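Local coordinates for HTH hxlR-type domain-containing protein (Enterococcus faecalis, PDB 1Z7U) that probably binds DNA through a winged helix-turn-helix domain and regulates transcription, its precise function being unknown, at residues M28-F32 with G86-Y90. Residues are numbered along the deposited sequence.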
loop_
_atom_site.group_PDB
_atom_site.type_symbol
_atom_site.label_atom_id
_atom_site.label_comp_id
_atom_site.label_asym_id
_atom_site.label_seq_id
_atom_site.Cartn_x
_atom_site.Cartn_y
_atom_site.Cartn_z
HETATM N N MSE A 28 -14.628 -1.866 -3.969
HETATM C CA MSE A 28 -13.967 -0.651 -4.406
HETATM C C MSE A 28 -13.753 -0.610 -5.929
HETATM O O MSE A 28 -13.953 0.446 -6.549
HETATM C CB MSE A 28 -12.646 -0.480 -3.648
HETATM C CG MSE A 28 -11.773 0.648 -4.150
HETATM SE SE MSE A 28 -10.255 1.042 -2.963
HETATM C CE MSE A 28 -11.235 2.155 -1.605
ATOM N N ASP A 29 -13.343 -1.744 -6.512
ATOM C CA ASP A 29 -13.205 -1.884 -7.969
ATOM C C ASP A 29 -14.529 -1.594 -8.681
ATOM O O ASP A 29 -14.553 -0.891 -9.688
ATOM C CB ASP A 29 -12.729 -3.287 -8.356
ATOM C CG ASP A 29 -11.208 -3.447 -8.310
ATOM O OD1 ASP A 29 -10.474 -2.446 -8.271
ATOM O OD2 ASP A 29 -10.740 -4.608 -8.317
ATOM N N GLU A 30 -15.625 -2.126 -8.141
ATOM C CA GLU A 30 -16.962 -1.906 -8.716
ATOM C C GLU A 30 -17.395 -0.457 -8.609
ATOM O O GLU A 30 -17.940 0.095 -9.549
ATOM C CB GLU A 30 -18.013 -2.798 -8.051
ATOM C CG GLU A 30 -17.882 -4.277 -8.381
ATOM C CD GLU A 30 -17.979 -4.557 -9.876
ATOM O OE1 GLU A 30 -18.792 -3.881 -10.549
ATOM O OE2 GLU A 30 -17.239 -5.443 -10.373
ATOM N N LEU A 31 -17.138 0.161 -7.464
ATOM C CA LEU A 31 -17.516 1.556 -7.255
ATOM C C LEU A 31 -16.647 2.529 -8.033
ATOM O O LEU A 31 -17.108 3.604 -8.430
ATOM C CB LEU A 31 -17.531 1.901 -5.763
ATOM C CG LEU A 31 -18.513 1.092 -4.912
ATOM C CD1 LEU A 31 -18.474 1.531 -3.456
ATOM C CD2 LEU A 31 -19.934 1.180 -5.455
ATOM N N PHE A 32 -15.385 2.168 -8.245
ATOM C CA PHE A 32 -14.513 2.997 -9.073
ATOM C C PHE A 32 -15.047 3.159 -10.509
ATOM O O PHE A 32 -14.924 4.236 -11.089
ATOM C CB PHE A 32 -13.071 2.483 -9.089
ATOM C CG PHE A 32 -12.147 3.330 -9.919
ATOM C CD1 PHE A 32 -11.599 4.486 -9.401
ATOM C CD2 PHE A 32 -11.844 2.972 -11.226
ATOM C CE1 PHE A 32 -10.747 5.277 -10.168
ATOM C CE2 PHE A 32 -11.006 3.742 -12.002
ATOM C CZ PHE A 32 -10.453 4.906 -11.474
ATOM N N GLY A 86 -11.945 7.755 -0.755
ATOM C CA GLY A 86 -12.141 6.460 -1.414
ATOM C C GLY A 86 -11.354 6.370 -2.715
ATOM O O GLY A 86 -10.615 5.412 -2.946
ATOM N N TYR A 87 -11.517 7.377 -3.566
ATOM C CA TYR A 87 -10.728 7.517 -4.781
ATOM C C TYR A 87 -9.219 7.629 -4.522
ATOM O O TYR A 87 -8.421 7.048 -5.255
ATOM C CB TYR A 87 -11.213 8.730 -5.596
ATOM C CG TYR A 87 -12.484 8.461 -6.370
ATOM C CD1 TYR A 87 -12.477 7.602 -7.470
ATOM C CD2 TYR A 87 -13.680 9.053 -6.006
ATOM C CE1 TYR A 87 -13.630 7.334 -8.183
ATOM C CE2 TYR A 87 -14.849 8.801 -6.721
ATOM C CZ TYR A 87 -14.811 7.943 -7.810
ATOM O OH TYR A 87 -15.949 7.682 -8.532
ATOM N N ALA A 88 -8.829 8.379 -3.495
ATOM C CA ALA A 88 -7.420 8.512 -3.149
ATOM C C ALA A 88 -6.803 7.164 -2.750
ATOM O O ALA A 88 -5.687 6.868 -3.158
ATOM C CB ALA A 88 -7.206 9.565 -2.048
ATOM N N LEU A 89 -7.535 6.348 -1.977
ATOM C CA LEU A 89 -7.033 5.023 -1.565
ATOM C C LEU A 89 -6.997 4.066 -2.751
ATOM O O LEU A 89 -6.049 3.288 -2.911
ATOM C CB LEU A 89 -7.858 4.434 -0.423
ATOM C CG LEU A 89 -7.370 3.122 0.233
ATOM C CD1 LEU A 89 -5.914 3.171 0.716
ATOM C CD2 LEU A 89 -8.277 2.806 1.404
ATOM N N TYR A 90 -8.021 4.143 -3.600
ATOM C CA TYR A 90 -8.009 3.406 -4.850
ATOM C C TYR A 90 -6.714 3.646 -5.630
ATOM O O TYR A 90 -6.104 2.697 -6.101
ATOM C CB TYR A 90 -9.233 3.735 -5.714
ATOM C CG TYR A 90 -9.216 2.979 -7.020
ATOM C CD1 TYR A 90 -9.852 1.757 -7.143
ATOM C CD2 TYR A 90 -8.514 3.474 -8.122
ATOM C CE1 TYR A 90 -9.808 1.047 -8.341
ATOM C CE2 TYR A 90 -8.462 2.780 -9.305
ATOM C CZ TYR A 90 -9.123 1.572 -9.412
ATOM O OH TYR A 90 -9.084 0.882 -10.608
HETATM O O HOH W 1 -17.901 6.090 -7.251
HETATM O O HOH W 2 -15.800 6.587 -10.666
#
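With their axes 10.8 Å apart, their N-to-C directions at 114° and their nearest CA atoms 7.2 Å (Met28 to Tyr90) and 7.3 Å (Phe32 to Tyr87) apart, the segments 28-32 and 86-90 meet through side chains. Tyr90 is the main bump: its CA-to-CB bond points toward 28-32, and its ring enters the hollow between Met28 and Phe32, one turn apart on helix 24-33. Phe32 lies over one ring face as an offset stack (centroids 3.8 Å apart, planes at 4°), and its CB adds a CH-pi contact 4.0 Å from the Tyr90 centroid. Met28 CG meets the ring edge, 3.7 Å from Tyr90 CD1. In return, selenomethionine Met28, extended as far as SE (chi1 and chi2 t) and then turned (chi3 m), fills the shallow gap at side-chain-less Gly86, bordered by Leu89: its CE lies 3.6 Å from Gly86 O and 4.2 Å from Leu89 CB. Tyr87 completes the aromatic cluster rim to rim with Phe32, planes at 64° and Tyr87 CE1 3.7 Å from Phe32 CD1. One water lies 2.9 Å from Leu31 O and 2.8 Å from Tyr87 OH; a second lies 2.5 Å from Phe32 O and 2.4 Å from Tyr87 OH, both unusually short. The contact joins helix 24-33 to the start of helix 84-110; Leu82, ending wing strand 77-82, packs on Phe32 and Tyr87. Asp29 OD1 sits 3.6 Å from Tyr90 CE1 but forms a salt bridge with Lys8 of the second subunit. The chemistry implies cohesion by stacking and apolar fit, with water-mediated polar links and the charge directed to the dimer partner.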